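Local coordinates for protein tryptophan--tRNA ligase (Campylobacter jejuni subsp. jejuni, PDB 3TZL) that catalyses the ATP-dependent attachment of tryptophan to its cognate tRNA, tRNA(Trp), working as a homodimeric class I aminoacyl-tRNA synthetase, at residues 118-121 / 122-126; 212-215 / 216-219; 237-240 / 241-245. All coordinates share one frame; numbering follows the deposited sequence.

The three contacts are local turns at helix ends, met in series along the chain. Contact 1 starts helix 122-137 at the dimer interface; contacts 2 and 3 finish helices 207-215 and 234-239. Contact 1 stands apart, its centre about 40 Å from that of contact 2 and about 43 Å from that of contact 3, on the opposite side of the chain's centre from contact 3. Contacts 2 and 3 are neighbours, joined where Ile217 CD1 packs on Ile238 CD1 at 4.2 Å. Both lie a shell back from the nucleotide: the side chain of Leu241 is about 8 Å from the bound ADP, that of Gln213 about 11 Å. The Leu124 side chain of contact 1 is instead about 10 Å from the bound tryptophan.

Contact 1 of 3, residues 118-121 / 122-126; sequences LSAS and HGLFS
Ser121 holds two successive amides of the first helical turn. Its OG accepts the Leu124 N-H at 3.0 Å, an N-cap bond with an N-H...O angle of 161°; a chi1 of 68° brings the hydroxyl back over the helix start to meet that amide. Its carbonyl O takes Phe125 N at 3.2 Å, a regular i to i+4 helical bond. One residue on, His122 O is gripped twice by a single residue: Ser126 N donates to it at 2.8 Å, and Ser126 OG comes down from above the carbonyl plane to 2.7 Å. Apolar contact is slight. Leu124 CD2 rests on Ala120 CB at 4.0 Å, while Leu124 CB lies beside Ser121 OG.

Across the twofold interface, His122 NE2 and Ser126 OG form reciprocal hydrogen bonds with Ser126 and His122 of the second subunit, and the two His122 rings meet almost parallel. His122 ND1 also bonds Ser96 OG of the second subunit, while Phe125 meets Tyr110 of its own chain edge to face. This is a serine N-cap, with a loop residue packing against the first turn, at the head of an interface helix in the homodimer.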
ATOM      1  N   LEU B 118       4.280  18.271  15.744  1.00 80.93           N
ATOM      2  CA  LEU B 118       4.884  17.693  14.543  1.00 77.59           C
ATOM      3  C   LEU B 118       3.893  17.462  13.403  1.00 76.06           C
ATOM      4  O   LEU B 118       2.682  17.371  13.614  1.00 71.54           O
ATOM      5  CB  LEU B 118       5.575  16.371  14.877  1.00 73.82           C
ATOM      6  CG  LEU B 118       6.450  16.368  16.133  1.00 73.98           C
ATOM      7  CD1 LEU B 118       7.016  14.971  16.405  1.00 73.31           C
ATOM      8  CD2 LEU B 118       7.564  17.394  16.002  1.00 72.22           C
ATOM      9  N   SER B 119       4.424  17.370  12.189  1.00 77.54           N
ATOM     10  CA  SER B 119       3.627  16.992  11.031  1.00 73.94           C
ATOM     11  C   SER B 119       3.763  15.489  10.808  1.00 62.62           C
ATOM     12  O   SER B 119       4.815  14.901  11.067  1.00 67.41           O
ATOM     13  CB  SER B 119       4.059  17.777   9.787  1.00 78.67           C
ATOM     14  OG  SER B 119       4.423  16.907   8.722  1.00 81.23           O
ATOM     15  N   ALA B 120       2.683  14.868  10.350  1.00 48.86           N
ATOM     16  CA  ALA B 120       2.660  13.430  10.147  1.00 46.54           C
ATOM     17  C   ALA B 120       2.625  13.067   8.657  1.00 39.61           C
ATOM     18  O   ALA B 120       1.966  13.723   7.857  1.00 35.84           O
ATOM     19  CB  ALA B 120       1.472  12.810  10.883  1.00 45.68           C
ATOM     20  N   SER B 121       3.362  12.026   8.299  1.00 36.00           N
ATOM     21  CA  SER B 121       3.348  11.514   6.944  1.00 34.06           C
ATOM     22  C   SER B 121       2.120  10.641   6.788  1.00 32.99           C
ATOM     23  O   SER B 121       1.570  10.133   7.776  1.00 34.13           O
ATOM     24  CB  SER B 121       4.592  10.661   6.680  1.00 32.54           C
ATOM     25  OG  SER B 121       4.535   9.456   7.441  1.00 30.89           O
ATOM     26  N   HIS B 122       1.693  10.470   5.547  1.00 34.22           N
ATOM     27  CA  HIS B 122       0.649   9.505   5.219  1.00 29.00           C
ATOM     28  C   HIS B 122       1.020   8.125   5.746  1.00 28.79           C
ATOM     29  O   HIS B 122       0.162   7.354   6.192  1.00 30.09           O
ATOM     30  CB  HIS B 122       0.500   9.420   3.708  1.00 26.35           C
ATOM     31  CG  HIS B 122      -0.645   8.575   3.265  1.00 25.20           C
ATOM     32  ND1 HIS B 122      -0.482   7.439   2.502  1.00 33.51           N
ATOM     33  CD2 HIS B 122      -1.975   8.690   3.484  1.00 29.07           C
ATOM     34  CE1 HIS B 122      -1.663   6.904   2.249  1.00 31.33           C
ATOM     35  NE2 HIS B 122      -2.588   7.649   2.828  1.00 30.04           N
ATOM     36  N   GLY B 123       2.309   7.815   5.698  1.00 29.28           N
ATOM     37  CA  GLY B 123       2.803   6.537   6.180  1.00 28.21           C
ATOM     38  C   GLY B 123       2.505   6.285   7.645  1.00 33.27           C
ATOM     39  O   GLY B 123       2.063   5.201   8.002  1.00 33.55           O
ATOM     40  N   LEU B 124       2.735   7.291   8.490  1.00 32.26           N
ATOM     41  CA  LEU B 124       2.403   7.195   9.914  1.00 34.40           C
ATOM     42  C   LEU B 124       0.910   7.017  10.129  1.00 33.45           C
ATOM     43  O   LEU B 124       0.494   6.220  10.953  1.00 34.18           O
ATOM     44  CB  LEU B 124       2.858   8.439  10.682  1.00 35.63           C
ATOM     45  CG  LEU B 124       2.509   8.420  12.178  1.00 42.06           C
ATOM     46  CD1 LEU B 124       3.147   7.224  12.866  1.00 45.35           C
ATOM     47  CD2 LEU B 124       2.912   9.707  12.870  1.00 44.83           C
ATOM     48  N   PHE B 125       0.118   7.787   9.395  1.00 32.95           N
ATOM     49  CA  PHE B 125      -1.336   7.738   9.465  1.00 33.09           C
ATOM     50  C   PHE B 125      -1.868   6.367   9.041  1.00 35.05           C
ATOM     51  O   PHE B 125      -2.818   5.840   9.631  1.00 37.84           O
ATOM     52  CB  PHE B 125      -1.897   8.820   8.533  1.00 35.72           C
ATOM     53  CG  PHE B 125      -3.391   8.956   8.567  1.00 33.68           C
ATOM     54  CD1 PHE B 125      -4.016   9.579   9.623  1.00 32.59           C
ATOM     55  CD2 PHE B 125      -4.166   8.494   7.513  1.00 36.03           C
ATOM     56  CE1 PHE B 125      -5.404   9.725   9.649  1.00 37.08           C
ATOM     57  CE2 PHE B 125      -5.541   8.633   7.531  1.00 36.25           C
ATOM     58  CZ  PHE B 125      -6.162   9.250   8.600  1.00 37.07           C
ATOM     59  N   SER B 126      -1.240   5.789   8.022  1.00 33.61           N
ATOM     60  CA  SER B 126      -1.751   4.587   7.372  1.00 27.77           C
ATOM     61  C   SER B 126      -1.253   3.276   7.969  1.00 30.37           C
ATOM     62  O   SER B 126      -1.814   2.221   7.693  1.00 31.51           O
ATOM     63  CB  SER B 126      -1.391   4.600   5.894  1.00 29.22           C
ATOM     64  OG  SER B 126      -1.837   5.791   5.276  1.00 34.40           O
TER

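Contact 2 of 3, residues 212-215 / 216-219; sequences KQIS and SIVT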
ATOM      1  N   LYS B 212      32.453  -2.694  30.320  1.00 57.82           N
ATOM      2  CA  LYS B 212      32.181  -1.281  30.552  1.00 57.81           C
ATOM      3  C   LYS B 212      30.794  -1.085  31.170  1.00 53.08           C
ATOM      4  O   LYS B 212      30.631  -0.347  32.141  1.00 54.39           O
ATOM      5  CB  LYS B 212      32.286  -0.529  29.221  1.00 62.77           C
ATOM      6  CG  LYS B 212      32.408   0.982  29.318  1.00 66.97           C
ATOM      7  CD  LYS B 212      32.451   1.607  27.917  1.00 72.34           C
ATOM      8  CE  LYS B 212      31.123   1.391  27.161  1.00 76.71           C
ATOM      9  NZ  LYS B 212      31.123   1.910  25.749  1.00 75.77           N
ATOM     10  N   GLN B 213      29.799  -1.762  30.610  1.00 50.36           N
ATOM     11  CA  GLN B 213      28.430  -1.638  31.093  1.00 47.98           C
ATOM     12  C   GLN B 213      28.291  -2.198  32.496  1.00 47.32           C
ATOM     13  O   GLN B 213      27.665  -1.586  33.358  1.00 45.66           O
ATOM     14  CB  GLN B 213      27.469  -2.330  30.135  1.00 44.73           C
ATOM     15  CG  GLN B 213      27.394  -1.593  28.810  1.00 45.78           C
ATOM     16  CD  GLN B 213      26.484  -2.245  27.794  1.00 47.56           C
ATOM     17  OE1 GLN B 213      26.113  -3.422  27.911  1.00 43.09           O
ATOM     18  NE2 GLN B 213      26.118  -1.477  26.775  1.00 47.76           N
ATOM     19  N   ILE B 214      28.890  -3.360  32.727  1.00 46.90           N
ATOM     20  CA  ILE B 214      28.804  -3.998  34.030  1.00 43.71           C
ATOM     21  C   ILE B 214      29.544  -3.178  35.077  1.00 49.96           C
ATOM     22  O   ILE B 214      29.096  -3.062  36.211  1.00 51.03           O
ATOM     23  CB  ILE B 214      29.319  -5.443  33.968  1.00 38.15           C
ATOM     24  CG1 ILE B 214      28.263  -6.343  33.305  1.00 34.59           C
ATOM     25  CG2 ILE B 214      29.611  -5.965  35.338  1.00 38.44           C
ATOM     26  CD1 ILE B 214      28.754  -7.727  33.046  1.00 38.75           C
ATOM     27  N   SER B 215      30.666  -2.584  34.684  1.00 55.72           N
ATOM     28  CA  SER B 215      31.458  -1.767  35.600  1.00 59.39           C
ATOM     29  C   SER B 215      30.652  -0.592  36.129  1.00 57.50           C
ATOM     30  O   SER B 215      30.865  -0.137  37.248  1.00 61.47           O
ATOM     31  CB  SER B 215      32.712  -1.247  34.904  1.00 66.04           C
ATOM     32  OG  SER B 215      33.881  -1.735  35.533  1.00 74.04           O
ATOM     33  N   SER B 216      29.716  -0.119  35.314  1.00 52.13           N
ATOM     34  CA  SER B 216      28.925   1.060  35.631  1.00 48.44           C
ATOM     35  C   SER B 216      27.805   0.770  36.604  1.00 50.65           C
ATOM     36  O   SER B 216      27.092   1.685  37.006  1.00 56.20           O
ATOM     37  CB  SER B 216      28.323   1.658  34.355  1.00 52.00           C
ATOM     38  OG  SER B 216      27.215   0.890  33.895  1.00 50.28           O
ATOM     39  N   ILE B 217      27.630  -0.497  36.974  1.00 50.46           N
ATOM     40  CA  ILE B 217      26.538  -0.864  37.872  1.00 51.94           C
ATOM     41  C   ILE B 217      26.710  -0.186  39.232  1.00 54.65           C
ATOM     42  O   ILE B 217      27.803  -0.188  39.806  1.00 55.71           O
ATOM     43  CB  ILE B 217      26.430  -2.386  38.056  1.00 47.93           C
ATOM     44  CG1 ILE B 217      26.031  -3.061  36.736  1.00 45.71           C
ATOM     45  CG2 ILE B 217      25.424  -2.723  39.152  1.00 45.00           C
ATOM     46  CD1 ILE B 217      26.315  -4.579  36.727  1.00 43.73           C
ATOM     47  N   VAL B 218      25.624   0.411  39.721  1.00 60.30           N
ATOM     48  CA  VAL B 218      25.615   1.131  40.993  1.00 63.81           C
ATOM     49  C   VAL B 218      25.705   0.195  42.195  1.00 61.86           C
ATOM     50  O   VAL B 218      24.841  -0.670  42.384  1.00 59.86           O
ATOM     51  CB  VAL B 218      24.340   1.992  41.135  1.00 70.04           C
ATOM     52  CG1 VAL B 218      24.205   2.517  42.564  1.00 75.15           C
ATOM     53  CG2 VAL B 218      24.351   3.144  40.139  1.00 71.19           C
ATOM     54  N   THR B 219      26.740   0.384  43.011  1.00 65.96           N
ATOM     55  CA  THR B 219      26.926  -0.408  44.224  1.00 71.85           C
ATOM     56  C   THR B 219      26.780   0.431  45.505  1.00 76.29           C
ATOM     57  O   THR B 219      26.565   1.649  45.449  1.00 75.33           O
ATOM     58  CB  THR B 219      28.309  -1.095  44.245  1.00 75.59           C
ATOM     59  OG1 THR B 219      29.318  -0.147  44.615  1.00 81.44           O
ATOM     60  CG2 THR B 219      28.646  -1.676  42.886  1.00 71.93           C
TER
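Ser216 closes back on the end of helix 207-215 by giving its hydroxyl proton to Gln213 O at 2.6 Å. With chi1 at 76°, OG sits between the backbone N and the carbonyl carbon and folds toward the preceding turn. Ser216 N also donates to Gln213 O, at 3.2 Å, but from well above the carbonyl plane, whereas the hydroxyl is tilted only 21° from it. One carbonyl thus receives both the main-chain and the side-chain proton of the same serine. Ser216 N has a second, weak bond to Lys212 O. The next amide makes a straighter bond: Ile217 N reaches Ile214 O at 3.1 Å, with an N-H...O angle of 162°, though it too comes from above the carbonyl plane.

The Ile217 side chain follows the same carbonyl. CG1 stands beside the backbone N that bonds Ile214 O, which carries CG1 and CD1 against the same oxygen, at 3.1 Å and 3.2 Å. CD1 continues to Ile214 CG2 at 3.8 Å, the two isoleucines lying side by side and pointing the same way.

Further out, Lys266 NZ from helix 262-276 bonds both Ser215 O and Ile217 O, bridging the turn. Leu269 of that helix and Ile235 pack on Ile217, while Gln213 NE2 is held by Asp202 OD2.

Chemically, carbonyls left at a helix end are met by i to i+3 amide bonds, a serine hydroxyl and a lysine; the positive charge of Lys266, set at the C-terminal end of the helix, would probably be favoured by the partial negative charge there.

Contact 3 of 3, residues 237-240 / 241-245; sequences KIAK and LFLDE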
ATOM      1  N   LYS B 237      20.957  -8.607  41.935  1.00 52.77           N
ATOM      2  CA  LYS B 237      19.663  -8.610  41.257  1.00 53.76           C
ATOM      3  C   LYS B 237      19.792  -8.993  39.781  1.00 51.77           C
ATOM      4  O   LYS B 237      18.956  -9.722  39.249  1.00 55.21           O
ATOM      5  CB  LYS B 237      18.987  -7.247  41.365  1.00 58.70           C
ATOM      6  CG  LYS B 237      18.500  -6.880  42.750  1.00 67.62           C
ATOM      7  CD  LYS B 237      17.868  -5.492  42.734  1.00 72.62           C
ATOM      8  CE  LYS B 237      17.055  -5.220  43.994  1.00 74.66           C
ATOM      9  NZ  LYS B 237      17.849  -5.410  45.243  1.00 78.74           N
ATOM     10  N   ILE B 238      20.836  -8.499  39.123  1.00 46.48           N
ATOM     11  CA  ILE B 238      21.083  -8.851  37.730  1.00 46.90           C
ATOM     12  C   ILE B 238      21.668 -10.264  37.576  1.00 48.47           C
ATOM     13  O   ILE B 238      21.323 -10.985  36.640  1.00 46.90           O
ATOM     14  CB  ILE B 238      21.988  -7.818  37.037  1.00 48.22           C
ATOM     15  CG1 ILE B 238      21.289  -6.459  36.980  1.00 42.52           C
ATOM     16  CG2 ILE B 238      22.340  -8.259  35.610  1.00 42.50           C
ATOM     17  CD1 ILE B 238      22.215  -5.347  36.576  1.00 41.40           C
ATOM     18  N   ALA B 239      22.532 -10.666  38.500  1.00 48.02           N
ATOM     19  CA  ALA B 239      23.102 -12.012  38.456  1.00 45.27           C
ATOM     20  C   ALA B 239      22.022 -13.093  38.565  1.00 47.11           C
ATOM     21  O   ALA B 239      22.141 -14.147  37.940  1.00 45.40           O
ATOM     22  CB  ALA B 239      24.141 -12.194  39.541  1.00 39.89           C
ATOM     23  N   LYS B 240      20.981 -12.821  39.352  1.00 47.93           N
ATOM     24  CA  LYS B 240      19.887 -13.772  39.586  1.00 53.10           C
ATOM     25  C   LYS B 240      19.313 -14.341  38.295  1.00 47.50           C
ATOM     26  O   LYS B 240      18.906 -15.504  38.250  1.00 52.78           O
ATOM     27  CB  LYS B 240      18.746 -13.113  40.369  1.00 58.85           C
ATOM     28  CG  LYS B 240      19.082 -12.745  41.795  1.00 68.96           C
ATOM     29  CD  LYS B 240      17.974 -11.909  42.424  1.00 78.17           C
ATOM     30  CE  LYS B 240      16.697 -12.716  42.620  1.00 84.62           C
ATOM     31  NZ  LYS B 240      16.856 -13.737  43.692  1.00 87.39           N
ATOM     32  N   LEU B 241      19.289 -13.507  37.259  1.00 40.31           N
ATOM     33  CA  LEU B 241      18.675 -13.835  35.982  1.00 40.81           C
ATOM     34  C   LEU B 241      19.378 -14.991  35.298  1.00 44.19           C
ATOM     35  O   LEU B 241      18.789 -15.697  34.477  1.00 51.81           O
ATOM     36  CB  LEU B 241      18.728 -12.613  35.058  1.00 39.72           C
ATOM     37  CG  LEU B 241      18.032 -11.337  35.526  1.00 45.25           C
ATOM     38  CD1 LEU B 241      18.349 -10.193  34.589  1.00 40.12           C
ATOM     39  CD2 LEU B 241      16.525 -11.562  35.594  1.00 52.89           C
ATOM     40  N   PHE B 242      20.649 -15.165  35.629  1.00 40.81           N
ATOM     41  CA  PHE B 242      21.503 -16.130  34.957  1.00 45.27           C
ATOM     42  C   PHE B 242      21.781 -17.340  35.841  1.00 52.19           C
ATOM     43  O   PHE B 242      22.488 -18.265  35.429  1.00 55.79           O
ATOM     44  CB  PHE B 242      22.833 -15.463  34.567  1.00 43.29           C
ATOM     45  CG  PHE B 242      22.668 -14.233  33.699  1.00 42.27           C
ATOM     46  CD1 PHE B 242      22.644 -14.339  32.311  1.00 37.57           C
ATOM     47  CD2 PHE B 242      22.543 -12.975  34.272  1.00 40.32           C
ATOM     48  CE1 PHE B 242      22.498 -13.219  31.520  1.00 38.51           C
ATOM     49  CE2 PHE B 242      22.392 -11.845  33.477  1.00 38.41           C
ATOM     50  CZ  PHE B 242      22.374 -11.968  32.108  1.00 37.32           C
ATOM     51  N   LEU B 243      21.236 -17.323  37.058  1.00 53.20           N
ATOM     52  CA  LEU B 243      21.491 -18.373  38.041  1.00 53.95           C
ATOM     53  C   LEU B 243      20.219 -19.133  38.424  1.00 59.97           C
ATOM     54  O   LEU B 243      19.144 -18.544  38.562  1.00 58.17           O
ATOM     55  CB  LEU B 243      22.135 -17.788  39.302  1.00 52.05           C
ATOM     56  CG  LEU B 243      23.572 -17.253  39.214  1.00 49.77           C
ATOM     57  CD1 LEU B 243      23.949 -16.494  40.471  1.00 45.41           C
ATOM     58  CD2 LEU B 243      24.571 -18.377  38.961  1.00 48.89           C
ATOM     59  N   ASP B 244      20.359 -20.447  38.589  1.00 65.37           N
ATOM     60  CA  ASP B 244      19.295 -21.288  39.134  1.00 74.68           C
ATOM     61  C   ASP B 244      19.210 -21.050  40.635  1.00 77.65           C
ATOM     62  O   ASP B 244      20.037 -20.332  41.194  1.00 78.46           O
ATOM     63  CB  ASP B 244      19.580 -22.765  38.853  1.00 81.59           C
ATOM     64  CG  ASP B 244      21.006 -23.159  39.196  1.00 88.05           C
ATOM     65  OD1 ASP B 244      21.932 -22.365  38.910  1.00 90.34           O
ATOM     66  OD2 ASP B 244      21.205 -24.259  39.749  1.00 91.42           O
ATOM     67  N   GLU B 245      18.227 -21.659  41.291  1.00 77.38           N
ATOM     68  CA  GLU B 245      17.993 -21.395  42.708  1.00 79.73           C
ATOM     69  C   GLU B 245      19.217 -21.669  43.591  1.00 74.86           C
ATOM     70  O   GLU B 245      19.506 -20.907  44.517  1.00 75.55           O
ATOM     71  CB  GLU B 245      16.768 -22.165  43.218  1.00 86.57           C
ATOM     72  CG  GLU B 245      16.407 -21.841  44.666  1.00 94.29           C
ATOM     73  CD  GLU B 245      14.909 -21.753  44.898  1.00101.12           C
ATOM     74  OE1 GLU B 245      14.150 -21.953  43.925  1.00104.01           O
ATOM     75  OE2 GLU B 245      14.493 -21.479  46.048  1.00101.75           O
TER
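Ala239 O accepts Phe242 N at 2.9 Å, the shortest hydrogen bond of this turn, with an N-H...O angle of 159°. It is the middle one of three consecutive i to i+3 bonds. Leu241 N reaches Ile238 O at 3.3 Å before it, and Leu243 N reaches Lys240 O at 3.2 Å after it. In all three the donor stands above the carbonyl plane, and the i to i+3 spacing is that of successive tight turns. The last is a type I beta turn with Leu241 and Phe242 at its corners; at Leu243 the chain is already extended.

The Phe242 ring turns its edge to the same carbonyls of Ile238 and Ala239. CG is set beside the backbone N (chi1 -57°), which swings the ring back along the helix until CD2 is 3.3 Å from Ile238 O, near the ring plane. Ala239 O also sits at that edge, in plane. Beyond the carbonyl, CE2 meets Ile238 CG2 at 4.2 Å, the two side chains running side by side in the same direction.

Leu241 packs on Ile238 O from its own side, CB approaching to 3.4 Å, so this acceptor is lined by aliphatic carbon and a ring edge besides its amide donor. Leu243 closes the turn, its CG resting 3.6 Å from Ala239 O and its CD1 reaching loosely toward Ala239 CB.

Phe242 stacks edge to face with both Phe22 of helix 18-30 and Tyr276 of helix 262-276, while Leu241 packs on Ile18 and Phe22, near the ADP pocket. Leu251 of helix 245-257 covers Ala239 and Leu243, and Gln248 NE2 bonds Leu243 O. The turn thus connects helix 234-239 to helix 245-257, wedged against helices 18-30 and 262-276.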